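Local coordinates for protein glucosamine--fructose-6-phosphate aminotransferase [isomerizing] (PDB 3TBF) that probably makes glucosamine 6-phosphate from fructose 6-phosphate and glutamine-derived ammonia, its crystallised C-terminal part carrying the sugar-isomerising SIS domains, at residues A[231-236]-A[277-282]; A[303-308]-A[322-327]. One frame throughout, in Å; residues are numbered along the deposited sequence.

Interaction 1. Residues A[231-236]-A[277-282]; sequences IFLGRG and MPIVAV
Phe232 and Val280 lie side by side and point the same way from neighbouring parallel strands of the five-stranded sheet in the second SIS domain, a Rossmann-like alpha/beta fold. CB of Val280 sits over one face of the Phe232 ring, displaced toward its rim, in a CH-pi contact 4.1 Å from the centroid and 14° off the ring normal. Val280 CG1 stands anti to the backbone N (chi1 -180°), which brings it 3.9 Å from Phe232 CE2. Helices 238-253 and 335-355 pack on this face, the first against Phe232 and the second against Val280. The other face carries Ile231, Leu233, Ile279 and Ala281. There the Leu233 side chain runs obliquely across that of Ile279, Leu233 CD1 meeting Ile279 CG2 at 3.7 Å, while Leu233 CB rests 3.9 Å from Ala281 CB. The backbones are joined by a parallel ladder whose shortest rung is Val280 N to Ile231 O, 2.7 Å; the last, Val282 N to Leu233 O, is weak. Past it a water continues the link, accepting from Arg235 N and donating to Val282 O. At the other end selenomethionine Met277 crosses Ile231 at about a right angle, bent at chi2 (73°), which places SE 3.7 Å from Ile231 CG1.

Interaction 2. Residues A[303-308]-A[322-327]; sequences GGKLIL and NSIVLE
Leu306 O accepts the backbone N-H of Ile324 at 2.9 Å, and Ser323 CB lies against the same oxygen. This bond opens the parallel pairing of strand 305-308 with edge strand 324-327 in the second SIS-domain sheet. Two further rungs follow, Leu308 N to Ile324 O at 2.9 Å and Leu326 N to Leu308 O at 3.0 Å. On one face the bent side chain of Lys305 crosses that of Asn322 at about a right angle, with Lys305 CE 3.3 Å from Asn322 O, and Lys305 NZ comes 3.7 Å from Ile324 CD1. The ammonium also has a cation-pi partner in Tyr223. The opposite face holds Leu306, Leu308, Ser323 and Val325; Leu306 CB touches Ser323 CB at 3.7 Å, whereas Leu308 CD1 and Val325 CG2 are farther apart, at 4.3 Å. Ser323 OG is hydrogen-bonded to Phe320 O in the preceding loop. Helix 289-301 packs against Leu306 and Leu308, and helix 214-221 against Ile324 and Leu326. Pairing therefore rests chiefly on the three main-chain bonds, with looser aliphatic contact, while the lysine charge is probably eased by the tyrosine ring and its CE methylene probably gains from lying against Asn322 O.

Overall arrangement
Interactions 1 and 2 are successive pairings in one parallel sheet, ordered 256-261, 229-234, 278-283, 305-311, 324-328, with centres about 10 Å apart. Strands 278-283 and 305-311 join them directly: Ile279 N and Lys305 O are 2.8 Å apart, as are Ile279 O and Ile307 N, both probable hydrogen bonds. Ala281 CB also packs on Leu308 CD2 at 3.7 Å, and helix 289-301 lies against residues of both contacts. Interaction 1 is the buried centre of the sheet, whereas interaction 2 reaches its partly exposed edge. Beyond strand 229-234, the loop residues Arg235 and Gly236 approach Ser90 and Glu91 of the second subunit, so interaction 1 leads toward the dimer interface.

Interaction 1. Residues A[231-236]-A[277-282]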
loop_
_atom_site.group_PDB
_atom_site.type_symbol
_atom_site.label_atom_id
_atom_site.label_comp_id
_atom_site.label_asym_id
_atom_site.label_seq_id
_atom_site.Cartn_x
_atom_site.Cartn_y
_atom_site.Cartn_z
ATOM N N ILE A 231 1.572 -16.312 -2.995
ATOM C CA ILE A 231 2.297 -15.097 -2.847
ATOM C C ILE A 231 2.938 -14.603 -4.139
ATOM O O ILE A 231 3.582 -15.369 -4.862
ATOM C CB ILE A 231 3.379 -15.314 -1.851
ATOM C CG1 ILE A 231 2.721 -15.756 -0.534
ATOM C CG2 ILE A 231 4.251 -14.051 -1.732
ATOM C CD1 ILE A 231 3.428 -15.285 0.658
ATOM N N PHE A 232 2.748 -13.312 -4.415
ATOM C CA PHE A 232 3.326 -12.653 -5.568
ATOM C C PHE A 232 4.429 -11.720 -5.061
ATOM O O PHE A 232 4.277 -11.083 -4.010
ATOM C CB PHE A 232 2.294 -11.852 -6.332
ATOM C CG PHE A 232 1.413 -12.675 -7.206
ATOM C CD1 PHE A 232 0.465 -13.518 -6.672
ATOM C CD2 PHE A 232 1.485 -12.572 -8.574
ATOM C CE1 PHE A 232 -0.385 -14.273 -7.484
ATOM C CE2 PHE A 232 0.656 -13.359 -9.400
ATOM C CZ PHE A 232 -0.259 -14.219 -8.858
ATOM N N LEU A 233 5.522 -11.651 -5.815
ATOM C CA LEU A 233 6.685 -10.870 -5.449
ATOM C C LEU A 233 7.209 -9.999 -6.587
ATOM O O LEU A 233 7.282 -10.436 -7.728
ATOM C CB LEU A 233 7.843 -11.801 -5.022
ATOM C CG LEU A 233 7.663 -12.625 -3.754
ATOM C CD1 LEU A 233 8.955 -13.404 -3.495
ATOM C CD2 LEU A 233 7.266 -11.785 -2.541
ATOM N N GLY A 234 7.608 -8.780 -6.256
ATOM C CA GLY A 234 8.258 -7.898 -7.219
ATOM C C GLY A 234 8.875 -6.737 -6.467
ATOM O O GLY A 234 8.499 -6.466 -5.338
ATOM N N ARG A 235 9.799 -6.045 -7.110
ATOM C CA ARG A 235 10.504 -4.932 -6.539
ATOM C C ARG A 235 10.423 -3.779 -7.492
ATOM O O ARG A 235 10.510 -3.967 -8.704
ATOM C CB ARG A 235 11.976 -5.288 -6.420
ATOM C CG ARG A 235 12.420 -5.708 -5.026
ATOM C CD ARG A 235 13.934 -5.723 -4.963
ATOM N NE ARG A 235 14.440 -6.115 -3.663
ATOM C CZ ARG A 235 14.771 -5.278 -2.686
ATOM N NH1 ARG A 235 14.660 -3.952 -2.823
ATOM N NH2 ARG A 235 15.212 -5.786 -1.553
ATOM N N GLY A 236 10.392 -2.567 -6.977
ATOM C CA GLY A 236 10.434 -1.398 -7.870
ATOM C C GLY A 236 9.151 -1.284 -8.679
ATOM O O GLY A 236 8.041 -1.545 -8.173
HETATM N N MSE A 277 3.098 -23.707 -0.474
HETATM C CA MSE A 277 2.839 -22.338 -0.896
HETATM C C MSE A 277 3.497 -21.983 -2.230
HETATM O O MSE A 277 4.714 -22.029 -2.352
HETATM C CB MSE A 277 3.360 -21.396 0.179
HETATM C CG MSE A 277 3.393 -19.945 -0.200
HETATM SE SE MSE A 277 1.584 -19.270 -0.208
HETATM C CE MSE A 277 1.094 -19.676 1.678
ATOM N N PRO A 278 2.684 -21.614 -3.235
ATOM C CA PRO A 278 3.168 -21.078 -4.498
ATOM C C PRO A 278 3.650 -19.653 -4.375
ATOM O O PRO A 278 2.972 -18.832 -3.766
ATOM C CB PRO A 278 1.945 -21.107 -5.392
ATOM C CG PRO A 278 0.980 -21.934 -4.739
ATOM C CD PRO A 278 1.239 -21.850 -3.273
ATOM N N ILE A 279 4.832 -19.385 -4.911
ATOM C CA ILE A 279 5.409 -18.064 -4.950
ATOM C C ILE A 279 5.581 -17.664 -6.423
ATOM O O ILE A 279 6.325 -18.272 -7.166
ATOM C CB ILE A 279 6.760 -18.009 -4.207
ATOM C CG1 ILE A 279 6.554 -18.043 -2.698
ATOM C CG2 ILE A 279 7.481 -16.697 -4.459
ATOM C CD1 ILE A 279 6.011 -19.327 -2.178
ATOM N N VAL A 280 4.843 -16.657 -6.862
ATOM C CA VAL A 280 4.948 -16.211 -8.247
ATOM C C VAL A 280 5.735 -14.902 -8.270
ATOM O O VAL A 280 5.414 -13.948 -7.544
ATOM C CB VAL A 280 3.597 -15.996 -8.872
ATOM C CG1 VAL A 280 3.797 -15.551 -10.267
ATOM C CG2 VAL A 280 2.751 -17.276 -8.836
ATOM N N ALA A 281 6.800 -14.861 -9.033
ATOM C CA ALA A 281 7.618 -13.675 -9.035
ATOM C C ALA A 281 8.020 -13.296 -10.443
ATOM O O ALA A 281 8.140 -14.129 -11.341
ATOM C CB ALA A 281 8.875 -13.866 -8.125
ATOM N N VAL A 282 8.290 -12.022 -10.589
ATOM C CA VAL A 282 8.683 -11.402 -11.820
ATOM C C VAL A 282 10.120 -10.948 -11.585
ATOM O O VAL A 282 10.397 -10.204 -10.660
ATOM C CB VAL A 282 7.766 -10.196 -12.094
ATOM C CG1 VAL A 282 8.364 -9.265 -13.139
ATOM C CG2 VAL A 282 6.293 -10.678 -12.516
HETATM O O HOH W 1 10.992 -7.635 -9.373
#

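Interaction 2. Residues A[303-308]-A[322-327]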
loop_
_atom_site.group_PDB
_atom_site.type_symbol
_atom_site.label_atom_id
_atom_site.label_comp_id
_atom_site.label_asym_id
_atom_site.label_seq_id
_atom_site.Cartn_x
_atom_site.Cartn_y
_atom_site.Cartn_z
ATOM N N GLY A 303 11.060 -23.629 1.587
ATOM C CA GLY A 303 10.265 -24.609 0.832
ATOM C C GLY A 303 9.170 -24.050 -0.069
ATOM O O GLY A 303 8.300 -24.796 -0.554
ATOM N N GLY A 304 9.201 -22.745 -0.320
ATOM C CA GLY A 304 8.258 -22.142 -1.270
ATOM C C GLY A 304 8.432 -22.733 -2.645
ATOM O O GLY A 304 9.551 -23.034 -3.062
ATOM N N LYS A 305 7.324 -22.925 -3.347
ATOM C CA LYS A 305 7.373 -23.377 -4.722
ATOM C C LYS A 305 7.449 -22.157 -5.682
ATOM O O LYS A 305 6.452 -21.470 -5.937
ATOM C CB LYS A 305 6.183 -24.282 -5.011
ATOM C CG LYS A 305 6.153 -24.874 -6.420
ATOM C CD LYS A 305 7.495 -25.501 -6.806
ATOM C CE LYS A 305 7.326 -26.830 -7.560
ATOM N NZ LYS A 305 6.757 -26.611 -8.908
ATOM N N LEU A 306 8.655 -21.914 -6.197
ATOM C CA LEU A 306 8.975 -20.739 -6.978
ATOM C C LEU A 306 8.541 -20.970 -8.418
ATOM O O LEU A 306 8.934 -21.984 -9.039
ATOM C CB LEU A 306 10.493 -20.436 -6.962
ATOM C CG LEU A 306 11.109 -19.587 -5.830
ATOM C CD1 LEU A 306 10.519 -19.996 -4.480
ATOM C CD2 LEU A 306 12.664 -19.673 -5.775
ATOM N N ILE A 307 7.705 -20.032 -8.899
ATOM C CA ILE A 307 7.225 -19.954 -10.278
ATOM C C ILE A 307 7.628 -18.596 -10.786
ATOM O O ILE A 307 7.085 -17.560 -10.334
ATOM C CB ILE A 307 5.716 -20.079 -10.313
ATOM C CG1 ILE A 307 5.314 -21.465 -9.798
ATOM C CG2 ILE A 307 5.219 -19.875 -11.671
ATOM C CD1 ILE A 307 3.869 -21.561 -9.471
ATOM N N LEU A 308 8.613 -18.587 -11.685
ATOM C CA LEU A 308 9.292 -17.353 -12.018
ATOM C C LEU A 308 9.159 -16.997 -13.460
ATOM O O LEU A 308 9.389 -17.819 -14.315
ATOM C CB LEU A 308 10.755 -17.439 -11.669
ATOM C CG LEU A 308 11.127 -17.917 -10.260
ATOM C CD1 LEU A 308 12.612 -18.064 -10.224
ATOM C CD2 LEU A 308 10.621 -16.990 -9.150
ATOM N N ASN A 322 14.208 -27.283 -8.277
ATOM C CA ASN A 322 12.772 -27.591 -8.233
ATOM C C ASN A 322 11.767 -26.398 -8.428
ATOM O O ASN A 322 10.561 -26.542 -8.167
ATOM C CB ASN A 322 12.457 -28.332 -6.921
ATOM C CG ASN A 322 11.074 -28.996 -6.928
ATOM O OD1 ASN A 322 10.158 -28.579 -6.197
ATOM N ND2 ASN A 322 10.921 -30.034 -7.751
ATOM N N SER A 323 12.252 -25.245 -8.902
ATOM C CA SER A 323 11.380 -24.159 -9.365
ATOM C C SER A 323 10.912 -24.371 -10.806
ATOM O O SER A 323 11.390 -25.249 -11.499
ATOM C CB SER A 323 12.119 -22.830 -9.278
ATOM O OG SER A 323 13.201 -22.788 -10.198
ATOM N N ILE A 324 9.950 -23.559 -11.231
ATOM C CA ILE A 324 9.498 -23.489 -12.629
ATOM C C ILE A 324 9.874 -22.135 -13.199
ATOM O O ILE A 324 9.561 -21.110 -12.629
ATOM C CB ILE A 324 7.978 -23.635 -12.754
ATOM C CG1 ILE A 324 7.508 -24.925 -12.101
ATOM C CG2 ILE A 324 7.569 -23.663 -14.210
ATOM C CD1 ILE A 324 5.990 -25.086 -12.143
ATOM N N VAL A 325 10.533 -22.118 -14.330
ATOM C CA VAL A 325 11.050 -20.868 -14.866
ATOM C C VAL A 325 10.687 -20.692 -16.325
ATOM O O VAL A 325 11.093 -21.494 -17.151
ATOM C CB VAL A 325 12.562 -20.801 -14.710
ATOM C CG1 VAL A 325 13.069 -19.449 -15.137
ATOM C CG2 VAL A 325 12.943 -21.103 -13.252
ATOM N N LEU A 326 9.894 -19.661 -16.608
ATOM C CA LEU A 326 9.496 -19.296 -17.954
ATOM C C LEU A 326 10.218 -18.004 -18.249
ATOM O O LEU A 326 10.281 -17.128 -17.392
ATOM C CB LEU A 326 7.974 -19.125 -18.047
ATOM C CG LEU A 326 7.222 -20.441 -18.314
ATOM C CD1 LEU A 326 7.646 -21.489 -17.309
ATOM C CD2 LEU A 326 5.669 -20.349 -18.312
ATOM N N GLU A 327 10.757 -17.881 -19.449
ATOM C CA GLU A 327 11.595 -16.760 -19.792
ATOM C C GLU A 327 11.007 -16.007 -20.953
ATOM O O GLU A 327 10.328 -16.569 -21.789
ATOM C CB GLU A 327 13.012 -17.227 -20.111
ATOM C CG GLU A 327 13.172 -17.878 -21.440
ATOM C CD GLU A 327 14.625 -18.260 -21.749
ATOM O OE1 GLU A 327 15.525 -17.376 -21.676
ATOM O OE2 GLU A 327 14.849 -19.452 -22.071
#